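Local coordinates for Non-reducing end beta-L-arabinofuranosidase (Bacteroides thetaiotaomicron, PDB 5MQO), which probably hydrolyses glycosidic bonds in complex plant pectin, with probable aceric acidase activity, as a gut bacterial member of glycoside hydrolase family GH127, at residues A[332-336]-A[368-374]; A[338-342]-A[384-388]. One frame throughout, in Å; residues are numbered along the deposited sequence.

How the interactions relate
Helix 317-333 runs out into 332-336, and the chain goes straight on through 338-342 before it passes strands 347-349 and 361-364. It then comes back past 332-336 as the loop 368-374, where interaction 1 closes the excursion, and enters helix 382-399, whose residues 384-388 meet 338-342 in interaction 2. The segments alternate along the chain, so the two closures cross instead of nesting. Interaction 1 lies near the surface and interaction 2 in the interior; Met335 bridges them, its SD packing 3.6 Å from ND2 of Asn388. Interaction 1 ties the exit of helix 317-333 to the loop before helix 382-399, interaction 2 the following loop to that helix's first turns: crossed closures fasten interhelical loops.

Interaction 1 (A[332-336]-A[368-374]); sequences TRKMY and GRPYQLP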
loop_
_atom_site.group_PDB
_atom_site.type_symbol
_atom_site.label_atom_id
_atom_site.label_comp_id
_atom_site.label_asym_id
_atom_site.label_seq_id
_atom_site.Cartn_x
_atom_site.Cartn_y
_atom_site.Cartn_z
ATOM N N THR A 332 11.784 1.809 11.155
ATOM C CA THR A 332 12.549 1.155 12.208
ATOM C C THR A 332 11.898 1.335 13.616
ATOM O O THR A 332 12.327 0.697 14.611
ATOM C CB THR A 332 13.998 1.661 12.164
ATOM O OG1 THR A 332 14.039 3.022 12.577
ATOM C CG2 THR A 332 14.572 1.522 10.734
ATOM N N ARG A 333 10.888 2.203 13.727
ATOM C CA ARG A 333 10.388 2.562 15.054
ATOM C C ARG A 333 8.896 2.641 15.236
ATOM O O ARG A 333 8.455 2.552 16.375
ATOM C CB ARG A 333 11.033 3.864 15.561
ATOM C CG ARG A 333 12.542 3.946 15.338
ATOM C CD ARG A 333 13.215 4.937 16.272
ATOM N NE ARG A 333 12.565 6.229 16.184
ATOM C CZ ARG A 333 12.768 7.248 17.015
ATOM N NH1 ARG A 333 13.648 7.148 18.011
ATOM N NH2 ARG A 333 12.081 8.387 16.844
ATOM N N LYS A 334 8.118 2.815 14.169
ATOM C CA LYS A 334 6.695 3.117 14.308
ATOM C C LYS A 334 5.766 2.410 13.316
ATOM O O LYS A 334 4.678 2.912 13.024
ATOM C CB LYS A 334 6.510 4.623 14.177
ATOM C CG LYS A 334 7.170 5.406 15.274
ATOM C CD LYS A 334 6.810 6.870 15.164
ATOM C CE LYS A 334 7.709 7.724 16.046
ATOM N NZ LYS A 334 7.368 9.154 15.818
ATOM N N MET A 335 6.170 1.257 12.794
ATOM C CA MET A 335 5.392 0.576 11.760
ATOM C C MET A 335 5.130 -0.816 12.223
ATOM O O MET A 335 6.043 -1.498 12.698
ATOM C CB MET A 335 6.176 0.514 10.472
ATOM C CG MET A 335 5.489 -0.231 9.349
ATOM S SD MET A 335 6.460 -0.143 7.844
ATOM C CE MET A 335 7.553 -1.522 8.160
ATOM N N TYR A 336 3.895 -1.259 12.057
ATOM C CA TYR A 336 3.585 -2.653 12.335
ATOM C C TYR A 336 4.246 -3.585 11.289
ATOM O O TYR A 336 4.526 -3.173 10.160
ATOM C CB TYR A 336 2.089 -2.853 12.416
ATOM C CG TYR A 336 1.513 -2.204 13.612
ATOM C CD1 TYR A 336 1.086 -0.879 13.593
ATOM C CD2 TYR A 336 1.370 -2.915 14.784
ATOM C CE1 TYR A 336 0.520 -0.281 14.730
ATOM C CE2 TYR A 336 0.829 -2.341 15.925
ATOM C CZ TYR A 336 0.393 -1.028 15.906
ATOM O OH TYR A 336 -0.149 -0.479 17.060
ATOM N N GLY A 368 2.305 6.845 17.247
ATOM C CA GLY A 368 2.545 6.913 18.715
ATOM C C GLY A 368 4.006 7.160 18.990
ATOM O O GLY A 368 4.723 7.635 18.082
ATOM N N ARG A 369 4.436 6.872 20.228
ATOM C CA ARG A 369 5.848 6.920 20.640
ATOM C C ARG A 369 6.645 5.898 19.853
ATOM O O ARG A 369 6.078 4.905 19.401
ATOM C CB ARG A 369 6.025 6.535 22.114
ATOM C CG ARG A 369 5.512 7.540 23.164
ATOM C CD ARG A 369 5.913 7.139 24.604
ATOM N NE ARG A 369 5.924 5.676 24.770
ATOM C CZ ARG A 369 4.865 4.942 25.077
ATOM N NH1 ARG A 369 3.689 5.498 25.315
ATOM N NH2 ARG A 369 4.978 3.634 25.167
ATOM N N PRO A 370 7.959 6.115 19.693
ATOM C CA PRO A 370 8.791 5.075 19.116
ATOM C C PRO A 370 8.598 3.721 19.833
ATOM O O PRO A 370 8.408 3.679 21.064
ATOM C CB PRO A 370 10.228 5.597 19.335
ATOM C CG PRO A 370 10.118 7.048 19.655
ATOM C CD PRO A 370 8.676 7.393 19.827
ATOM N N TYR A 371 8.616 2.636 19.060
ATOM C CA TYR A 371 8.342 1.299 19.555
ATOM C C TYR A 371 7.020 1.108 20.329
ATOM O O TYR A 371 6.890 0.133 21.092
ATOM C CB TYR A 371 9.524 0.812 20.393
ATOM C CG TYR A 371 10.831 1.094 19.739
ATOM C CD1 TYR A 371 11.254 0.360 18.618
ATOM C CD2 TYR A 371 11.640 2.133 20.190
ATOM C CE1 TYR A 371 12.465 0.652 17.984
ATOM C CE2 TYR A 371 12.857 2.411 19.587
ATOM C CZ TYR A 371 13.263 1.677 18.476
ATOM O OH TYR A 371 14.456 2.005 17.885
ATOM N N GLN A 372 6.041 1.991 20.160
ATOM C CA GLN A 372 4.745 1.782 20.802
ATOM C C GLN A 372 3.835 1.104 19.789
ATOM O O GLN A 372 3.208 1.772 18.953
ATOM C CB GLN A 372 4.143 3.094 21.312
ATOM C CG GLN A 372 2.745 2.963 21.891
ATOM C CD GLN A 372 2.164 4.282 22.345
ATOM O OE1 GLN A 372 2.555 5.379 21.890
ATOM N NE2 GLN A 372 1.209 4.190 23.253
ATOM N N LEU A 373 3.782 -0.226 19.848
ATOM C CA LEU A 373 3.088 -1.013 18.817
ATOM C C LEU A 373 2.059 -2.007 19.340
ATOM O O LEU A 373 2.134 -3.183 19.019
ATOM C CB LEU A 373 4.122 -1.702 17.918
ATOM C CG LEU A 373 5.048 -0.694 17.208
ATOM C CD1 LEU A 373 6.275 -1.393 16.627
ATOM C CD2 LEU A 373 4.296 0.098 16.140
ATOM N N PRO A 374 1.054 -1.527 20.100
ATOM C CA PRO A 374 0.010 -2.407 20.628
ATOM C C PRO A 374 -0.774 -3.135 19.533
ATOM O O PRO A 374 -0.795 -2.715 18.401
ATOM C CB PRO A 374 -0.923 -1.421 21.338
ATOM C CG PRO A 374 -0.788 -0.159 20.552
ATOM C CD PRO A 374 0.699 -0.108 20.339
#
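Tyr371 and Arg333, then Pro374 and Tyr336, pair by hydrogen bonds where the chain leaves helix 317-333. The backbone N of Tyr371, inside the type II turn from Arg369 to Gln372, donates to O of Arg333 at 2.7 Å. Tyr336 OH gives its proton to O of Pro374, also at 2.7 Å, in the carbonyl plane and on a lone pair.

Apolar packing fills the interval. Leu373 sets its CD2 over the centre of the Tyr336 ring, 4.0 Å from the centroid and 9° off the normal, a CH-pi contact, while the other branch, CD1, approaches O of Met335.

Cationic side chains contribute mainly their flat or aliphatic parts. Arg333 bends at chi3 (-53°), with its guanidinium beside Pro370, whose CG sits 3.6 Å above one face; its CD lies 3.6 Å from OH of Tyr371. Lys334 runs extended beside Pro370, bringing CE 3.9 Å from CD of the proline. His587 stacks on the Tyr371 ring.

With Asp329 salt-bridged to both cations outside the contact, cohesion rests largely on two hydrogen bonds and van der Waals packing; the hydroxyl bond and the leucine over its face should both restrain the Tyr336 ring.

Interaction 2 (A[338-342]-A[384-388]); sequences TGACG and ANIGN
Asn385 and Asn388, one helical turn apart, reach from helix 382-399 to successive peptide groups of the loop 338-342, an instructive case of amide side chains serving a backbone that has no regular structure. Asn385 uses its carbonyl end: OD1 accepts the backbone N-H of Cys341 at 3.1 Å. The N-H points well at the oxygen (162°), yet the donor stands 45° out of the carbonyl plane, above it and not on a lone pair. The same amide lies against Ala340, whose CB is 3.5 Å from both OD1 and ND2. On its other end, ND2 donates to O of Ser415 and to O of Asn380, so both ends of the group are engaged and its rotation is fixed.

Asn388 works in the reverse sense. Its CG stands anti to the backbone N (chi1 -166°), which carries ND2 out to O of Gly339. This bond is longer, at 3.2 Å, and more bent; it meets a lone pair in the carbonyl plane but is tilted from the asparagine's own amide plane. Cys341 SG packs alongside that amide, 3.7 Å from ND2, while Ala384 CB turns toward the loop and rests 3.6 Å from O of Cys341.

All six touching residues are buried, and the two asparagines satisfy one N-H and one carbonyl of the buried loop. Helix 297-314 adjoins the contact through Asn301, and helix 402-416 through Ser415. A connecting loop threaded among helices in this way is consistent with the (alpha/alpha)6 barrel of the GH127 catalytic domain, which belongs to the six-hairpin clan.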
loop_
_atom_site.group_PDB
_atom_site.type_symbol
_atom_site.label_atom_id
_atom_site.label_comp_id
_atom_site.label_asym_id
_atom_site.label_seq_id
_atom_site.Cartn_x
_atom_site.Cartn_y
_atom_site.Cartn_z
ATOM N N THR A 338 3.098 -5.774 9.393
ATOM C CA THR A 338 2.288 -5.791 8.177
ATOM C C THR A 338 2.381 -4.530 7.306
ATOM O O THR A 338 1.688 -4.421 6.285
ATOM C CB THR A 338 0.801 -5.936 8.567
ATOM O OG1 THR A 338 0.390 -4.833 9.386
ATOM C CG2 THR A 338 0.569 -7.216 9.340
ATOM N N GLY A 339 3.211 -3.570 7.709
ATOM C CA GLY A 339 3.347 -2.276 6.991
ATOM C C GLY A 339 2.360 -1.200 7.435
ATOM O O GLY A 339 2.443 -0.059 6.998
ATOM N N ALA A 340 1.454 -1.550 8.344
ATOM C CA ALA A 340 0.356 -0.658 8.685
ATOM C C ALA A 340 0.880 0.421 9.600
ATOM O O ALA A 340 1.888 0.216 10.266
ATOM C CB ALA A 340 -0.801 -1.408 9.330
ATOM N N CYS A 341 0.203 1.563 9.598
ATOM C CA CYS A 341 0.656 2.705 10.320
ATOM C C CYS A 341 -0.478 3.315 11.162
ATOM O O CYS A 341 -1.587 3.517 10.677
ATOM C CB CYS A 341 1.231 3.727 9.331
ATOM S SG CYS A 341 2.647 3.130 8.359
ATOM N N GLY A 342 -0.161 3.638 12.410
ATOM C CA GLY A 342 -1.063 4.322 13.298
ATOM C C GLY A 342 -1.508 3.384 14.401
ATOM O O GLY A 342 -2.421 2.601 14.226
ATOM N N ALA A 384 -4.095 4.738 5.584
ATOM C CA ALA A 384 -2.776 5.114 6.126
ATOM C C ALA A 384 -1.738 4.153 5.581
ATOM O O ALA A 384 -0.580 4.541 5.325
ATOM C CB ALA A 384 -2.763 5.067 7.662
ATOM N N ASN A 385 -2.171 2.901 5.416
ATOM C CA ASN A 385 -1.297 1.826 4.983
ATOM C C ASN A 385 -1.051 1.988 3.460
ATOM O O ASN A 385 0.051 1.824 2.983
ATOM C CB ASN A 385 -1.919 0.488 5.344
ATOM C CG ASN A 385 -2.465 0.448 6.780
ATOM O OD1 ASN A 385 -2.126 1.284 7.611
ATOM N ND2 ASN A 385 -3.339 -0.522 7.064
ATOM N N ILE A 386 -2.086 2.393 2.733
ATOM C CA ILE A 386 -1.982 2.785 1.322
ATOM C C ILE A 386 -1.073 3.997 1.190
ATOM O O ILE A 386 -0.380 4.149 0.195
ATOM C CB ILE A 386 -3.377 3.124 0.718
ATOM C CG1 ILE A 386 -4.243 1.859 0.663
ATOM C CG2 ILE A 386 -3.263 3.780 -0.672
ATOM C CD1 ILE A 386 -5.686 2.087 0.274
ATOM N N GLY A 387 -1.131 4.882 2.174
ATOM C CA GLY A 387 -0.273 6.049 2.197
ATOM C C GLY A 387 1.189 5.668 2.293
ATOM O O GLY A 387 2.002 6.139 1.511
ATOM N N ASN A 388 1.516 4.809 3.254
ATOM C CA ASN A 388 2.879 4.305 3.408
ATOM C C ASN A 388 3.340 3.603 2.110
ATOM O O ASN A 388 4.505 3.719 1.724
ATOM C CB ASN A 388 2.948 3.343 4.582
ATOM C CG ASN A 388 4.372 3.038 5.025
ATOM O OD1 ASN A 388 5.281 3.884 4.979
ATOM N ND2 ASN A 388 4.565 1.822 5.512
#